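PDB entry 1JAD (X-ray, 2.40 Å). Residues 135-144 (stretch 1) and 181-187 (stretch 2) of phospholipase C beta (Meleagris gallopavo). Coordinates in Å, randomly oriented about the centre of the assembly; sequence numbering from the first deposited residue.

Stretch 1 135-144: NIKDIKKKLE
Stretch 2 181-187: QTIKLLT

Residues 135-144 and 181-187 are segments of two longer α-helices that pack nearly antiparallel, with 157° between their N-to-C directions and 10.2 Å between their axes at closest approach. Backbone torsions are helical throughout (phi -53° to -76°, psi -24° to -59°). The register is set by I136 opposite I183 (CA-CA 6.2 Å) and I139 opposite T182 (CA-CA 7.8 Å). No hydrogen bond crosses the interface; its 339 Å² of buried surface is held by van der Waals contact.

N135 (chi1 m) directs its CA-CB bond toward the partner helix, placing CB 3.6 Å from L186 CD2. I136 (m, t) leaves its helix sideways, yet both branches are used: CG2 lies 3.7 Å from I183 CG1 and CG1 lies 3.6 Å from L186 CD2. I183 (m, t) also starts sideways, but its end comes nearer, so two branched, buried side chains mesh where the backbones are close. L186 (m, p) points toward stretch 1, and its CD2 is shared by N135, I136 and I139.

K137 and D138 are out of reach. One turn beyond N135, I139 (m, m) points toward the partner; its CG1 is 4.1 Å from L186 CD2 and its CG2 is 3.7 Å from T182 OG1. The CA-CB bond of K140 (m, t, m, t) is directed sideways, and its aliphatic CD lies 4.1 Å from I183 CD1, while NZ is hydrogen-bonded elsewhere in the structure; a long lysine can thus cover the apolar contact and still satisfy its charged end.

K141, K142 and E144 make no contact. The CA-CB bond of L143 (m, t) points toward stretch 2, and its CD1 lies 3.6 Å from T182 OG1. T182 (p) sets its OG1 against the adjacent methyls I139 CG2 and L143 CD1, its hydroxyl engaged in a hydrogen bond with a residue adjoining the stretches.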

ATOM      1  N   ASN A 135      -2.682  19.031 -19.893  1.00 23.22           N
ATOM      2  CA  ASN A 135      -2.757  18.913 -21.348  1.00 23.34           C
ATOM      3  C   ASN A 135      -4.145  19.311 -21.790  1.00 22.95           C
ATOM      4  O   ASN A 135      -4.309  20.058 -22.749  1.00 22.01           O
ATOM      5  CB  ASN A 135      -2.487  17.485 -21.827  1.00 24.24           C
ATOM      6  CG  ASN A 135      -1.045  17.080 -21.654  1.00 22.89           C
ATOM      7  OD1 ASN A 135      -0.140  17.855 -21.960  1.00 23.42           O
ATOM      8  ND2 ASN A 135      -0.818  15.855 -21.194  1.00 22.97           N
ATOM      9  N   ILE A 136      -5.144  18.807 -21.074  1.00 23.21           N
ATOM     10  CA  ILE A 136      -6.530  19.119 -21.383  1.00 23.25           C
ATOM     11  C   ILE A 136      -6.778  20.615 -21.406  1.00 27.11           C
ATOM     12  O   ILE A 136      -7.517  21.111 -22.263  1.00 26.87           O
ATOM     13  CB  ILE A 136      -7.505  18.516 -20.358  1.00 20.61           C
ATOM     14  CG1 ILE A 136      -7.427  16.993 -20.405  1.00 20.46           C
ATOM     15  CG2 ILE A 136      -8.931  19.017 -20.643  1.00 20.49           C
ATOM     16  CD1 ILE A 136      -8.368  16.301 -19.431  1.00 21.69           C
ATOM     17  N   LYS A 137      -6.167  21.337 -20.466  1.00 29.10           N
ATOM     18  CA  LYS A 137      -6.369  22.775 -20.405  1.00 29.76           C
ATOM     19  C   LYS A 137      -5.781  23.459 -21.637  1.00 29.63           C
ATOM     20  O   LYS A 137      -6.448  24.262 -22.295  1.00 29.00           O
ATOM     21  CB  LYS A 137      -5.743  23.366 -19.130  1.00 32.88           C
ATOM     22  CG  LYS A 137      -6.262  24.762 -18.809  1.00 36.68           C
ATOM     23  CD  LYS A 137      -5.655  25.394 -17.554  1.00 39.23           C
ATOM     24  CE  LYS A 137      -4.218  25.852 -17.783  1.00 44.17           C
ATOM     25  NZ  LYS A 137      -3.660  26.608 -16.612  1.00 43.23           N
ATOM     26  N   ASP A 138      -4.532  23.139 -21.956  1.00 29.24           N
ATOM     27  CA  ASP A 138      -3.876  23.751 -23.100  1.00 28.89           C
ATOM     28  C   ASP A 138      -4.451  23.261 -24.445  1.00 27.26           C
ATOM     29  O   ASP A 138      -4.390  23.950 -25.459  1.00 26.23           O
ATOM     30  CB  ASP A 138      -2.366  23.540 -22.966  1.00 32.26           C
ATOM     31  CG  ASP A 138      -1.780  24.312 -21.761  1.00 38.25           C
ATOM     32  OD1 ASP A 138      -1.828  25.567 -21.764  1.00 39.58           O
ATOM     33  OD2 ASP A 138      -1.291  23.680 -20.796  1.00 38.68           O
ATOM     34  N   ILE A 139      -5.039  22.079 -24.446  1.00 26.29           N
ATOM     35  CA  ILE A 139      -5.673  21.567 -25.651  1.00 26.28           C
ATOM     36  C   ILE A 139      -6.886  22.460 -25.932  1.00 25.09           C
ATOM     37  O   ILE A 139      -7.113  22.892 -27.067  1.00 26.03           O
ATOM     38  CB  ILE A 139      -6.140  20.107 -25.445  1.00 27.45           C
ATOM     39  CG1 ILE A 139      -4.931  19.181 -25.422  1.00 26.23           C
ATOM     40  CG2 ILE A 139      -7.118  19.701 -26.529  1.00 33.34           C
ATOM     41  CD1 ILE A 139      -4.138  19.241 -26.682  1.00 25.54           C
ATOM     42  N   LYS A 140      -7.658  22.751 -24.888  1.00 23.23           N
ATOM     43  CA  LYS A 140      -8.833  23.592 -25.042  1.00 21.19           C
ATOM     44  C   LYS A 140      -8.459  25.001 -25.451  1.00 21.96           C
ATOM     45  O   LYS A 140      -9.215  25.670 -26.162  1.00 21.91           O
ATOM     46  CB  LYS A 140      -9.670  23.605 -23.755  1.00 20.26           C
ATOM     47  CG  LYS A 140     -10.110  22.215 -23.312  1.00 20.72           C
ATOM     48  CD  LYS A 140     -11.435  22.211 -22.553  1.00 20.54           C
ATOM     49  CE  LYS A 140     -11.379  22.873 -21.195  1.00 23.82           C
ATOM     50  NZ  LYS A 140     -12.739  22.890 -20.557  1.00 23.94           N
ATOM     51  N   LYS A 141      -7.289  25.457 -25.020  1.00 23.70           N
ATOM     52  CA  LYS A 141      -6.845  26.796 -25.384  1.00 24.73           C
ATOM     53  C   LYS A 141      -6.471  26.868 -26.862  1.00 23.78           C
ATOM     54  O   LYS A 141      -6.860  27.804 -27.557  1.00 23.87           O
ATOM     55  CB  LYS A 141      -5.650  27.225 -24.532  1.00 27.72           C
ATOM     56  CG  LYS A 141      -5.969  27.465 -23.063  1.00 34.10           C
ATOM     57  CD  LYS A 141      -4.729  27.972 -22.327  1.00 37.45           C
ATOM     58  CE  LYS A 141      -4.995  28.193 -20.842  1.00 42.80           C
ATOM     59  NZ  LYS A 141      -3.774  28.679 -20.115  1.00 45.97           N
ATOM     60  N   LYS A 142      -5.701  25.892 -27.339  1.00 22.99           N
ATOM     61  CA  LYS A 142      -5.305  25.863 -28.744  1.00 22.52           C
ATOM     62  C   LYS A 142      -6.526  25.675 -29.624  1.00 20.10           C
ATOM     63  O   LYS A 142      -6.765  26.435 -30.541  1.00 19.84           O
ATOM     64  CB  LYS A 142      -4.331  24.712 -29.032  1.00 23.86           C
ATOM     65  CG  LYS A 142      -2.964  24.841 -28.390  1.00 29.30           C
ATOM     66  CD  LYS A 142      -2.068  23.674 -28.800  1.00 35.14           C
ATOM     67  CE  LYS A 142      -0.689  23.768 -28.152  1.00 38.67           C
ATOM     68  NZ  LYS A 142      -0.752  23.723 -26.655  1.00 43.58           N
ATOM     69  N   LEU A 143      -7.307  24.653 -29.333  1.00 21.47           N
ATOM     70  CA  LEU A 143      -8.482  24.372 -30.142  1.00 23.64           C
ATOM     71  C   LEU A 143      -9.394  25.563 -30.307  1.00 24.06           C
ATOM     72  O   LEU A 143      -9.888  25.835 -31.404  1.00 23.52           O
ATOM     73  CB  LEU A 143      -9.266  23.207 -29.544  1.00 24.39           C
ATOM     74  CG  LEU A 143      -8.676  21.816 -29.767  1.00 22.00           C
ATOM     75  CD1 LEU A 143      -9.602  20.775 -29.145  1.00 22.71           C
ATOM     76  CD2 LEU A 143      -8.543  21.569 -31.263  1.00 22.58           C
ATOM     77  N   GLU A 144      -9.593  26.296 -29.219  1.00 24.18           N
ATOM     78  CA  GLU A 144     -10.478  27.438 -29.250  1.00 22.46           C
ATOM     79  C   GLU A 144      -9.814  28.626 -29.941  1.00 23.69           C
ATOM     80  O   GLU A 144     -10.490  29.491 -30.521  1.00 21.71           O
ATOM     81  CB  GLU A 144     -10.915  27.754 -27.822  1.00 25.93           C
ATOM     82  CG  GLU A 144     -12.273  28.410 -27.751  1.00 27.84           C
ATOM     83  CD  GLU A 144     -12.170  29.858 -28.056  1.00 27.36           C
ATOM     84  OE1 GLU A 144     -13.206  30.486 -28.364  1.00 26.75           O
ATOM     85  OE2 GLU A 144     -11.029  30.359 -27.953  1.00 26.28           O
ATOM     86  N   GLN A 181     -13.713  14.859 -28.138  1.00 16.37           N
ATOM     87  CA  GLN A 181     -12.972  13.692 -28.585  1.00 17.07           C
ATOM     88  C   GLN A 181     -11.516  13.765 -28.124  1.00 16.94           C
ATOM     89  O   GLN A 181     -10.923  12.741 -27.783  1.00 15.67           O
ATOM     90  CB  GLN A 181     -13.043  13.577 -30.113  1.00 16.75           C
ATOM     91  CG  GLN A 181     -14.447  13.369 -30.635  1.00 18.83           C
ATOM     92  CD  GLN A 181     -15.132  12.195 -29.979  1.00 23.89           C
ATOM     93  OE1 GLN A 181     -14.560  11.110 -29.885  1.00 28.64           O
ATOM     94  NE2 GLN A 181     -16.373  12.397 -29.528  1.00 29.31           N
ATOM     95  N   THR A 182     -10.928  14.960 -28.115  1.00 16.55           N
ATOM     96  CA  THR A 182      -9.538  15.048 -27.684  1.00 20.33           C
ATOM     97  C   THR A 182      -9.452  14.768 -26.187  1.00 20.93           C
ATOM     98  O   THR A 182      -8.540  14.079 -25.729  1.00 22.41           O
ATOM     99  CB  THR A 182      -8.903  16.426 -28.019  1.00 22.62           C
ATOM    100  OG1 THR A 182      -9.816  17.471 -27.685  1.00 28.54           O
ATOM    101  CG2 THR A 182      -8.552  16.527 -29.490  1.00 21.87           C
ATOM    102  N   ILE A 183     -10.412  15.276 -25.422  1.00 21.07           N
ATOM    103  CA  ILE A 183     -10.414  15.031 -23.983  1.00 20.12           C
ATOM    104  C   ILE A 183     -10.645  13.556 -23.718  1.00 19.99           C
ATOM    105  O   ILE A 183     -10.193  13.012 -22.723  1.00 20.90           O
ATOM    106  CB  ILE A 183     -11.510  15.838 -23.276  1.00 21.61           C
ATOM    107  CG1 ILE A 183     -11.088  17.305 -23.182  1.00 18.65           C
ATOM    108  CG2 ILE A 183     -11.800  15.238 -21.897  1.00 21.49           C
ATOM    109  CD1 ILE A 183     -12.131  18.173 -22.509  1.00 21.58           C
ATOM    110  N   LYS A 184     -11.356  12.909 -24.629  1.00 20.66           N
ATOM    111  CA  LYS A 184     -11.655  11.485 -24.524  1.00 19.44           C
ATOM    112  C   LYS A 184     -10.379  10.686 -24.800  1.00 19.01           C
ATOM    113  O   LYS A 184     -10.154   9.609 -24.232  1.00 19.01           O
ATOM    114  CB  LYS A 184     -12.744  11.158 -25.542  1.00 21.33           C
ATOM    115  CG  LYS A 184     -13.343   9.799 -25.450  1.00 21.99           C
ATOM    116  CD  LYS A 184     -14.624   9.786 -26.265  1.00 21.44           C
ATOM    117  CE  LYS A 184     -15.301   8.417 -26.179  1.00 25.33           C
ATOM    118  NZ  LYS A 184     -16.591   8.394 -26.956  1.00 29.17           N
ATOM    119  N   LEU A 185      -9.526  11.242 -25.655  1.00 17.89           N
ATOM    120  CA  LEU A 185      -8.265  10.603 -26.015  1.00 16.79           C
ATOM    121  C   LEU A 185      -7.230  10.620 -24.875  1.00 17.17           C
ATOM    122  O   LEU A 185      -6.752   9.572 -24.441  1.00 14.21           O
ATOM    123  CB  LEU A 185      -7.683  11.291 -27.248  1.00 16.00           C
ATOM    124  CG  LEU A 185      -6.340  10.738 -27.721  1.00 18.43           C
ATOM    125  CD1 LEU A 185      -6.482   9.272 -28.188  1.00 14.77           C
ATOM    126  CD2 LEU A 185      -5.837  11.617 -28.825  1.00 15.68           C
ATOM    127  N   LEU A 186      -6.864  11.810 -24.406  1.00 19.76           N
ATOM    128  CA  LEU A 186      -5.897  11.921 -23.306  1.00 20.91           C
ATOM    129  C   LEU A 186      -6.377  11.071 -22.152  1.00 20.87           C
ATOM    130  O   LEU A 186      -5.608  10.338 -21.519  1.00 21.27           O
ATOM    131  CB  LEU A 186      -5.786  13.361 -22.822  1.00 24.19           C
ATOM    132  CG  LEU A 186      -5.109  14.411 -23.691  1.00 25.91           C
ATOM    133  CD1 LEU A 186      -5.591  14.310 -25.125  1.00 29.33           C
ATOM    134  CD2 LEU A 186      -5.416  15.783 -23.095  1.00 29.33           C
ATOM    135  N   THR A 187      -7.668  11.168 -21.880  1.00 20.78           N
ATOM    136  CA  THR A 187      -8.241  10.402 -20.793  1.00 20.77           C
ATOM    137  C   THR A 187      -7.940   8.924 -20.972  1.00 19.77           C
ATOM    138  O   THR A 187      -7.598   8.236 -20.010  1.00 21.65           O
ATOM    139  CB  THR A 187      -9.756  10.662 -20.697  1.00 20.86           C
ATOM    140  OG1 THR A 187      -9.965  12.000 -20.219  1.00 20.79           O
ATOM    141  CG2 THR A 187     -10.410   9.689 -19.755  1.00 22.82           C
TER